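Side-chain contacts in aldehyde dehydrogenase (PDB 3K9D), which probably oxidises the aldehyde or oxo group of its substrates, with NAD or NADP as electron acceptor: residues 432-436 / 437-441; 29-33 / 34-38; 124-127 / 128-132; 79-82 / 83-87. All coordinates share one frame; numbering follows the deposited sequence.

Interaction 1 (432-436 / 437-441); sequences DNIGP and ENLFN
Asn438 reaches back over the loop 432-436 with both ends of its amide, pinning the tight turn, made partly of 3-10 helix, that leads into strand 440-447. Its ND2 donates to Asp432 OD2 at 3.0 Å, with the acceptor lying in the amide plane and the oxygen using its anti lone pair. Its OD1 accepts from Gly435 N at 3.1 Å in a nearly straight bond (169°), so the two bonds together fix the rotation of the amide. The flank of the same amide rests on Ile434, whose CB comes to 3.4 Å from Asn438 OD1. Asp432 does more than hold Asn438: its other oxygen, OD1, forms a salt bridge with Arg444 of the second subunit, which places this turn at the dimer contact. Pro436 begins the 3-10 turn; Gly435 O accepts from Asn438 N, and Pro436 O from Leu439 N at 2.9 Å. On the buried side, Ile434, Pro436 and Leu439 all pack on Ile131 of helix 121-134, while Leu439 CD1 lies 3.5 Å from Gly435 O. With CG of Phe440 between its backbone N and carbonyl carbon (chi1 66°), the ring swings back until CD2 stands 3.3 Å from Pro436 O.

Interaction 2 (29-33 / 34-38); sequences AAMSQ and QQIDT
Gln33 folds over the first turn of helix 33-49 to meet Asp37, one turn further on. Its CG lies anti to the backbone N (chi1 -176°) and the chain then bends about its CB-CG bond, which carries NE2 to 3.0 Å from Asp37 OD1. The carboxylate oxygen is met on its syn side but 33° out of plane, while the bond stays close to the plane of the Gln33 amide. Both ends have further partners: Gln33 OE1 accepts from Thr90 N, and Asp37 OD1 also forms a salt bridge with Lys134, whose charge would probably stabilise the carboxylate. The tight part of the contact lies at Ile36, which is buried, with CG1 3.4 Å from Ser32 O and 4.2 Å from Met31 CB, and Ile36 N donates to that same Ser32 O. The outer side is looser, lined by the exposed Gln34 and Gln35. Here Ser32 is the N-cap, its OG accepting from Gln35 N in a straight but weak bond of 3.3 Å. The segment 29-33 thus turns the chain from helix 6-28 into helix 33-49, with Met31 against Pro168, Ile36 against Ile91, and Asp37 reaching across to Lys134 at the end of helix 121-134.

Interaction 3 (124-127 / 128-132); sequences TVIY and KTLIS
Tyr127 lays its ring obliquely across Ile131, one turn along helix 121-134, the buried helix of a beta-alpha-beta crossover between strands 102-116 and 138-143. Ile131 CD1 touches the far end of the ring, 3.6 Å from Tyr127 CZ. Ile131 gets CD1 there because CG1 sits over the backbone, flanked by N and C (chi1 66°), with the chain then extended. Nearer the base of the ring, on the same side of its plane, the Lys128 stem passes by, CG 3.8 Å from Tyr127 CD2. The phenol itself is anchored beyond the helix, where Tyr127 OH bonds to Ile434 O in the loop before strand 440-447.

Lys128 runs alongside Thr124, pointing the same way, and its CE comes to 3.7 Å from Thr124 CG2. Its extended chain delivers NZ to Thr198 OG1, a hydrogen bond, so this buried amine has a polar partner past the end of strand 192-197. On another side of the helix Ile126 and Leu130 also lie side by side, CG2 of Ile126 3.9 Å from CD1 of Leu130. Val125 and Thr129 look toward Phe141 of strand 138-143 and toward helix 148-164, burying a hydroxyl among apolar groups. The helix satisfies it internally: Val125 O accepts from Thr129 N at 3.0 Å and from Thr129 OG1 at 2.8 Å, the two donors arriving from opposite faces of the carbonyl plane, with the hydroxyl 38° out of it.

Interaction 4 (79-82 / 83-87); sequences KHVY and NYIKD
Tyr82 takes Lys86 over one face of its ring: CB of Lys86 stands 4.0 Å from the ring centroid and 22° off the normal, a CH-pi contact displaced toward the phenol end, where CB is 3.7 Å from Tyr82 CZ. The two side chains cross at about a right angle, and Lys86 CD comes to 4.0 Å from Tyr82 CE2. The ring gets there with its CG anti to the backbone N (chi1 179°), turned along the helix toward the following turn. Near its other end Asn83 OD1 lies 4.0 Å from Tyr82 CD2, the amide plane inclined 35° to the ring. At the Tyr84 ring, Val81 O sits by the edge, near the ring plane. On the inner side, Val81 CG1 and Ile85 CG2 meet at 4.3 Å, and both residues pack on helix 121-134. Tyr82 leans on Lys41 and Ala44 of helix 33-49, where Ile85 also touches Val40. Tyr82 O accepts from Lys86 N at 2.8 Å and, weakly, from Ile85 N, while Ile85 O accepts from Lys134. These are the last turns of helix 67-85, packed against helices 33-49 and 121-134, with an i to i+4 tyrosine-lysine CH-pi pair.

Each contact joins adjoining segments, so none closes a long loop; they follow in series, without nesting or crossing, in the order 2, 4, 3, 1. Interaction 2 starts helix 33-49, interaction 4 lies in the last turns of helix 67-85, interaction 3 spans the middle of helix 121-134, and interaction 1 turns the late loop into strand 440-447. In space the last three meet: Val81 and Ile85 of interaction 4 pack on Tyr127, Leu130 and Ile131 of interaction 3, while Pro436 of interaction 1 touches Ile85, and Gly435 and Leu439 pack on Ile131. Interaction 2 only brushes interaction 4, where Asp37 approaches Lys86 O. Together they tie early helices to the crossover helix and the returning strand.

Interaction 1 (432-436 / 437-441)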
loop_
_atom_site.group_PDB
_atom_site.type_symbol
_atom_site.label_atom_id
_atom_site.label_comp_id
_atom_site.label_asym_id
_atom_site.label_seq_id
_atom_site.Cartn_x
_atom_site.Cartn_y
_atom_site.Cartn_z
ATOM N N ASP A 432 4.362 8.521 0.757
ATOM C CA ASP A 432 4.620 9.100 2.066
ATOM C C ASP A 432 6.094 9.085 2.436
ATOM O O ASP A 432 6.872 8.252 1.948
ATOM C CB ASP A 432 3.783 8.423 3.159
ATOM C CG ASP A 432 2.277 8.503 2.885
ATOM O OD1 ASP A 432 1.826 9.405 2.144
ATOM O OD2 ASP A 432 1.542 7.652 3.412
ATOM N N ASN A 433 6.473 10.050 3.268
ATOM C CA ASN A 433 7.640 9.897 4.124
ATOM C C ASN A 433 7.135 8.970 5.190
ATOM O O ASN A 433 6.257 9.327 5.972
ATOM C CB ASN A 433 8.026 11.234 4.755
ATOM C CG ASN A 433 8.894 12.098 3.843
ATOM O OD1 ASN A 433 8.772 12.062 2.625
ATOM N ND2 ASN A 433 9.769 12.893 4.443
ATOM N N ILE A 434 7.653 7.761 5.228
ATOM C CA ILE A 434 6.905 6.774 5.970
ATOM C C ILE A 434 7.282 6.673 7.441
ATOM O O ILE A 434 8.416 6.990 7.850
ATOM C CB ILE A 434 6.734 5.425 5.220
ATOM C CG1 ILE A 434 7.965 4.547 5.315
ATOM C CG2 ILE A 434 6.220 5.650 3.802
ATOM C CD1 ILE A 434 7.705 3.395 6.246
ATOM N N GLY A 435 6.265 6.330 8.226
ATOM C CA GLY A 435 6.368 6.246 9.672
ATOM C C GLY A 435 5.391 5.219 10.190
ATOM O O GLY A 435 4.976 4.339 9.436
ATOM N N PRO A 436 5.001 5.337 11.475
ATOM C CA PRO A 436 4.091 4.409 12.171
ATOM C C PRO A 436 2.786 4.111 11.436
ATOM O O PRO A 436 2.383 2.954 11.349
ATOM C CB PRO A 436 3.805 5.137 13.485
ATOM C CG PRO A 436 5.066 5.877 13.749
ATOM C CD PRO A 436 5.473 6.399 12.382
ATOM N N GLU A 437 2.168 5.150 10.878
ATOM C CA GLU A 437 0.867 5.045 10.219
ATOM C C GLU A 437 0.871 4.278 8.894
ATOM O O GLU A 437 -0.191 4.014 8.331
ATOM C CB GLU A 437 0.255 6.445 10.042
ATOM C CG GLU A 437 -0.232 7.068 11.353
ATOM C CD GLU A 437 -0.885 8.432 11.181
ATOM O OE1 GLU A 437 -1.012 9.149 12.192
ATOM O OE2 GLU A 437 -1.277 8.796 10.049
ATOM N N ASN A 438 2.057 3.928 8.400
ATOM C CA ASN A 438 2.207 3.035 7.249
ATOM C C ASN A 438 2.517 1.595 7.661
ATOM O O ASN A 438 2.750 0.726 6.807
ATOM C CB ASN A 438 3.330 3.533 6.338
ATOM C CG ASN A 438 3.149 4.976 5.927
ATOM O OD1 ASN A 438 3.658 5.874 6.581
ATOM N ND2 ASN A 438 2.400 5.203 4.859
ATOM N N LEU A 439 2.560 1.362 8.972
ATOM C CA LEU A 439 3.001 0.089 9.532
ATOM C C LEU A 439 2.007 -0.510 10.525
ATOM O O LEU A 439 2.366 -1.343 11.358
ATOM C CB LEU A 439 4.393 0.231 10.161
ATOM C CG LEU A 439 5.476 0.582 9.130
ATOM C CD1 LEU A 439 6.640 1.237 9.828
ATOM C CD2 LEU A 439 5.918 -0.659 8.306
ATOM N N PHE A 440 0.767 -0.048 10.445
ATOM C CA PHE A 440 -0.361 -0.781 11.023
ATOM C C PHE A 440 -1.570 -0.713 10.101
ATOM O O PHE A 440 -1.727 0.256 9.344
ATOM C CB PHE A 440 -0.687 -0.393 12.491
ATOM C CG PHE A 440 -1.177 1.016 12.688
ATOM C CD1 PHE A 440 -2.534 1.318 12.610
ATOM C CD2 PHE A 440 -0.287 2.034 13.006
ATOM C CE1 PHE A 440 -2.989 2.623 12.809
ATOM C CE2 PHE A 440 -0.729 3.338 13.214
ATOM C CZ PHE A 440 -2.078 3.639 13.109
ATOM N N ASN A 441 -2.389 -1.768 10.152
ATOM C CA ASN A 441 -3.691 -1.803 9.508
ATOM C C ASN A 441 -4.733 -1.304 10.503
ATOM O O ASN A 441 -4.552 -1.427 11.707
ATOM C CB ASN A 441 -4.076 -3.239 9.108
ATOM C CG ASN A 441 -3.243 -3.803 7.980
ATOM O OD1 ASN A 441 -2.802 -4.950 8.067
ATOM N ND2 ASN A 441 -3.060 -3.036 6.896
#

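Interaction 2 (29-33 / 34-38)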
loop_
_atom_site.group_PDB
_atom_site.type_symbol
_atom_site.label_atom_id
_atom_site.label_comp_id
_atom_site.label_asym_id
_atom_site.label_seq_id
_atom_site.Cartn_x
_atom_site.Cartn_y
_atom_site.Cartn_z
ATOM N N ALA A 29 2.543 -7.531 20.561
ATOM C CA ALA A 29 1.112 -7.358 20.274
ATOM C C ALA A 29 0.205 -7.368 21.522
ATOM O O ALA A 29 -0.909 -6.854 21.480
ATOM C CB ALA A 29 0.643 -8.418 19.268
ATOM N N ALA A 30 0.682 -7.949 22.621
ATOM C CA ALA A 30 -0.051 -7.937 23.887
ATOM C C ALA A 30 0.224 -6.688 24.745
ATOM O O ALA A 30 -0.533 -6.383 25.675
ATOM C CB ALA A 30 0.256 -9.202 24.679
ATOM N N MET A 31 1.308 -5.976 24.439
ATOM C CA MET A 31 1.729 -4.814 25.233
ATOM C C MET A 31 0.855 -3.585 24.993
ATOM O O MET A 31 0.358 -3.374 23.882
ATOM C CB MET A 31 3.186 -4.444 24.933
ATOM C CG MET A 31 4.193 -5.559 25.087
ATOM S SD MET A 31 5.900 -4.945 24.913
ATOM C CE MET A 31 6.750 -6.387 25.501
ATOM N N SER A 32 0.707 -2.756 26.025
ATOM C CA SER A 32 -0.048 -1.512 25.914
ATOM C C SER A 32 0.754 -0.438 25.176
ATOM O O SER A 32 1.926 -0.652 24.846
ATOM C CB SER A 32 -0.470 -1.010 27.295
ATOM O OG SER A 32 0.561 -0.239 27.886
ATOM N N GLN A 33 0.122 0.712 24.911
ATOM C CA GLN A 33 0.805 1.846 24.257
ATOM C C GLN A 33 1.960 2.349 25.119
ATOM O O GLN A 33 3.029 2.673 24.607
ATOM C CB GLN A 33 -0.164 2.997 23.960
ATOM C CG GLN A 33 0.468 4.175 23.182
ATOM C CD GLN A 33 0.666 3.875 21.708
ATOM O OE1 GLN A 33 -0.305 3.716 20.962
ATOM N NE2 GLN A 33 1.926 3.795 21.274
ATOM N N GLN A 34 1.717 2.406 26.426
ATOM C CA GLN A 34 2.715 2.788 27.426
ATOM C C GLN A 34 3.960 1.894 27.388
ATOM O O GLN A 34 5.073 2.401 27.247
ATOM C CB GLN A 34 2.087 2.806 28.820
ATOM C CG GLN A 34 1.124 3.990 29.078
ATOM C CD GLN A 34 -0.317 3.779 28.563
ATOM O OE1 GLN A 34 -0.620 2.813 27.847
ATOM N NE2 GLN A 34 -1.211 4.699 28.938
ATOM N N GLN A 35 3.761 0.577 27.474
ATOM C CA GLN A 35 4.852 -0.402 27.353
ATOM C C GLN A 35 5.646 -0.318 26.034
ATOM O O GLN A 35 6.883 -0.330 26.053
ATOM C CB GLN A 35 4.335 -1.815 27.584
ATOM C CG GLN A 35 4.127 -2.180 29.061
ATOM C CD GLN A 35 3.250 -3.409 29.247
ATOM O OE1 GLN A 35 3.415 -4.172 30.195
ATOM N NE2 GLN A 35 2.311 -3.598 28.349
ATOM N N ILE A 36 4.942 -0.216 24.905
ATOM C CA ILE A 36 5.588 0.036 23.592
ATOM C C ILE A 36 6.460 1.308 23.566
ATOM O O ILE A 36 7.624 1.263 23.120
ATOM C CB ILE A 36 4.525 0.070 22.421
ATOM C CG1 ILE A 36 3.926 -1.329 22.170
ATOM C CG2 ILE A 36 5.064 0.790 21.138
ATOM C CD1 ILE A 36 4.799 -2.339 21.428
ATOM N N ASP A 37 5.897 2.419 24.054
ATOM C CA ASP A 37 6.547 3.731 23.998
ATOM C C ASP A 37 7.791 3.806 24.865
ATOM O O ASP A 37 8.734 4.528 24.523
ATOM C CB ASP A 37 5.576 4.864 24.364
ATOM C CG ASP A 37 4.509 5.086 23.302
ATOM O OD1 ASP A 37 4.684 4.590 22.166
ATOM O OD2 ASP A 37 3.487 5.747 23.607
ATOM N N THR A 38 7.775 3.061 25.974
ATOM C CA THR A 38 8.942 2.849 26.821
ATOM C C THR A 38 10.118 2.219 26.061
ATOM O O THR A 38 11.253 2.652 26.204
ATOM C CB THR A 38 8.563 1.993 28.068
ATOM O OG1 THR A 38 7.713 2.766 28.926
ATOM C CG2 THR A 38 9.791 1.566 28.869
#

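Interaction 3 (124-127 / 128-132)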
loop_
_atom_site.group_PDB
_atom_site.type_symbol
_atom_site.label_atom_id
_atom_site.label_comp_id
_atom_site.label_asym_id
_atom_site.label_seq_id
_atom_site.Cartn_x
_atom_site.Cartn_y
_atom_site.Cartn_z
ATOM N N THR A 124 19.355 4.728 8.970
ATOM C CA THR A 124 18.166 4.030 8.456
ATOM C C THR A 124 17.698 2.922 9.420
ATOM O O THR A 124 16.490 2.785 9.669
ATOM C CB THR A 124 18.372 3.488 7.004
ATOM O OG1 THR A 124 18.782 4.557 6.136
ATOM C CG2 THR A 124 17.089 2.899 6.450
ATOM N N VAL A 125 18.644 2.157 9.967
ATOM C CA VAL A 125 18.326 1.135 10.973
ATOM C C VAL A 125 17.613 1.733 12.181
ATOM O O VAL A 125 16.557 1.244 12.587
ATOM C CB VAL A 125 19.572 0.340 11.434
ATOM C CG1 VAL A 125 19.253 -0.530 12.669
ATOM C CG2 VAL A 125 20.093 -0.535 10.317
ATOM N N ILE A 126 18.173 2.804 12.734
ATOM C CA ILE A 126 17.614 3.439 13.938
ATOM C C ILE A 126 16.175 3.843 13.674
ATOM O O ILE A 126 15.288 3.504 14.444
ATOM C CB ILE A 126 18.470 4.654 14.410
ATOM C CG1 ILE A 126 19.769 4.163 15.043
ATOM C CG2 ILE A 126 17.708 5.510 15.422
ATOM C CD1 ILE A 126 20.906 5.223 15.112
ATOM N N TYR A 127 15.972 4.552 12.568
ATOM C CA TYR A 127 14.682 5.095 12.166
ATOM C C TYR A 127 13.625 4.014 11.896
ATOM O O TYR A 127 12.531 4.126 12.400
ATOM C CB TYR A 127 14.870 6.025 10.952
ATOM C CG TYR A 127 13.743 6.006 9.948
ATOM C CD1 TYR A 127 12.553 6.702 10.183
ATOM C CD2 TYR A 127 13.871 5.300 8.744
ATOM C CE1 TYR A 127 11.498 6.672 9.242
ATOM C CE2 TYR A 127 12.827 5.267 7.808
ATOM C CZ TYR A 127 11.656 5.957 8.059
ATOM O OH TYR A 127 10.638 5.918 7.125
ATOM N N LYS A 128 13.978 2.984 11.125
ATOM C CA LYS A 128 13.048 1.887 10.783
ATOM C C LYS A 128 12.640 1.092 12.014
ATOM O O LYS A 128 11.487 0.697 12.134
ATOM C CB LYS A 128 13.651 0.931 9.747
ATOM C CG LYS A 128 13.796 1.516 8.359
ATOM C CD LYS A 128 14.070 0.430 7.310
ATOM C CE LYS A 128 13.949 1.024 5.891
ATOM N NZ LYS A 128 14.509 0.171 4.812
ATOM N N THR A 129 13.600 0.873 12.915
ATOM C CA THR A 129 13.372 0.153 14.154
ATOM C C THR A 129 12.333 0.903 14.976
ATOM O O THR A 129 11.310 0.333 15.350
ATOM C CB THR A 129 14.666 -0.017 14.953
ATOM O OG1 THR A 129 15.579 -0.833 14.221
ATOM C CG2 THR A 129 14.391 -0.694 16.306
ATOM N N LEU A 130 12.590 2.190 15.202
ATOM C CA LEU A 130 11.713 3.059 15.981
ATOM C C LEU A 130 10.285 3.072 15.479
ATOM O O LEU A 130 9.357 2.944 16.272
ATOM C CB LEU A 130 12.237 4.493 15.957
ATOM C CG LEU A 130 13.377 4.850 16.895
ATOM C CD1 LEU A 130 14.021 6.105 16.392
ATOM C CD2 LEU A 130 12.881 5.020 18.303
ATOM N N ILE A 131 10.111 3.227 14.168
ATOM C CA ILE A 131 8.759 3.259 13.589
ATOM C C ILE A 131 8.031 1.887 13.551
ATOM O O ILE A 131 6.828 1.824 13.798
ATOM C CB ILE A 131 8.708 4.034 12.223
ATOM C CG1 ILE A 131 9.512 3.322 11.123
ATOM C CG2 ILE A 131 9.210 5.482 12.432
ATOM C CD1 ILE A 131 9.238 3.823 9.740
ATOM N N SER A 132 8.769 0.808 13.276
ATOM C CA SER A 132 8.208 -0.551 13.303
ATOM C C SER A 132 7.777 -0.957 14.702
ATOM O O SER A 132 6.634 -1.373 14.906
ATOM C CB SER A 132 9.197 -1.584 12.758
ATOM O OG SER A 132 9.583 -1.259 11.433
#

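Interaction 4 (79-82 / 83-87)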
loop_
_atom_site.group_PDB
_atom_site.type_symbol
_atom_site.label_atom_id
_atom_site.label_comp_id
_atom_site.label_asym_id
_atom_site.label_seq_id
_atom_site.Cartn_x
_atom_site.Cartn_y
_atom_site.Cartn_z
ATOM N N LYS A 79 16.667 11.325 17.582
ATOM C CA LYS A 79 15.939 12.407 18.272
ATOM C C LYS A 79 14.751 12.990 17.514
ATOM O O LYS A 79 13.692 13.200 18.103
ATOM C CB LYS A 79 16.888 13.535 18.709
ATOM C CG LYS A 79 17.646 13.246 19.985
ATOM C CD LYS A 79 16.787 13.440 21.240
ATOM C CE LYS A 79 17.066 12.364 22.284
ATOM N NZ LYS A 79 16.486 11.041 21.869
ATOM N N HIS A 80 14.931 13.261 16.225
ATOM C CA HIS A 80 13.895 13.909 15.421
ATOM C C HIS A 80 12.706 12.973 15.122
ATOM O O HIS A 80 11.561 13.407 15.208
ATOM C CB HIS A 80 14.478 14.459 14.109
ATOM C CG HIS A 80 15.364 15.649 14.276
ATOM N ND1 HIS A 80 15.022 16.898 13.803
ATOM C CD2 HIS A 80 16.596 15.780 14.827
ATOM C CE1 HIS A 80 15.999 17.749 14.066
ATOM N NE2 HIS A 80 16.966 17.094 14.683
ATOM N N VAL A 81 12.993 11.711 14.775
ATOM C CA VAL A 81 11.953 10.683 14.548
ATOM C C VAL A 81 11.184 10.433 15.848
ATOM O O VAL A 81 9.954 10.456 15.858
ATOM C CB VAL A 81 12.552 9.349 13.981
ATOM C CG1 VAL A 81 11.499 8.253 13.874
ATOM C CG2 VAL A 81 13.225 9.577 12.617
ATOM N N TYR A 82 11.924 10.229 16.941
ATOM C CA TYR A 82 11.340 10.052 18.264
ATOM C C TYR A 82 10.382 11.174 18.671
ATOM O O TYR A 82 9.275 10.900 19.123
ATOM C CB TYR A 82 12.416 9.842 19.348
ATOM C CG TYR A 82 11.811 9.685 20.713
ATOM C CD1 TYR A 82 11.077 8.542 21.029
ATOM C CD2 TYR A 82 11.915 10.693 21.670
ATOM C CE1 TYR A 82 10.476 8.394 22.263
ATOM C CE2 TYR A 82 11.308 10.552 22.920
ATOM C CZ TYR A 82 10.592 9.394 23.206
ATOM O OH TYR A 82 9.981 9.221 24.431
ATOM N N ASN A 83 10.794 12.429 18.498
ATOM C CA ASN A 83 9.927 13.557 18.855
ATOM C C ASN A 83 8.642 13.644 18.017
ATOM O O ASN A 83 7.624 14.120 18.507
ATOM C CB ASN A 83 10.690 14.886 18.822
ATOM C CG ASN A 83 11.349 15.219 20.152
ATOM O OD1 ASN A 83 11.051 14.618 21.195
ATOM N ND2 ASN A 83 12.246 16.193 20.124
ATOM N N TYR A 84 8.697 13.179 16.767
ATOM C CA TYR A 84 7.494 13.071 15.934
ATOM C C TYR A 84 6.569 11.918 16.375
ATOM O O TYR A 84 5.338 12.054 16.328
ATOM C CB TYR A 84 7.862 12.956 14.440
ATOM C CG TYR A 84 6.752 12.395 13.564
ATOM C CD1 TYR A 84 5.643 13.170 13.215
ATOM C CD2 TYR A 84 6.815 11.089 13.090
ATOM C CE1 TYR A 84 4.618 12.645 12.419
ATOM C CE2 TYR A 84 5.799 10.551 12.310
ATOM C CZ TYR A 84 4.706 11.332 11.973
ATOM O OH TYR A 84 3.705 10.790 11.189
ATOM N N ILE A 85 7.153 10.801 16.815
ATOM C CA ILE A 85 6.368 9.585 17.112
ATOM C C ILE A 85 5.932 9.386 18.568
ATOM O O ILE A 85 4.969 8.666 18.814
ATOM C CB ILE A 85 7.033 8.256 16.567
ATOM C CG1 ILE A 85 8.230 7.802 17.422
ATOM C CG2 ILE A 85 7.404 8.380 15.112
ATOM C CD1 ILE A 85 8.895 6.517 16.934
ATOM N N LYS A 86 6.614 10.025 19.523
ATOM C CA LYS A 86 6.383 9.752 20.956
ATOM C C LYS A 86 4.922 9.849 21.474
ATOM O O LYS A 86 4.517 9.064 22.333
ATOM C CB LYS A 86 7.336 10.584 21.837
ATOM C CG LYS A 86 7.081 12.086 21.905
ATOM C CD LYS A 86 7.969 12.718 22.986
ATOM C CE LYS A 86 7.420 14.059 23.481
ATOM N NZ LYS A 86 7.421 15.127 22.432
ATOM N N ASP A 87 4.138 10.792 20.953
ATOM C CA ASP A 87 2.778 11.012 21.457
ATOM C C ASP A 87 1.672 10.491 20.523
ATOM O O ASP A 87 0.479 10.642 20.812
ATOM C CB ASP A 87 2.559 12.490 21.797
ATOM C CG ASP A 87 3.401 12.951 22.980
ATOM O OD1 ASP A 87 3.608 12.154 23.918
ATOM O OD2 ASP A 87 3.847 14.115 22.976
#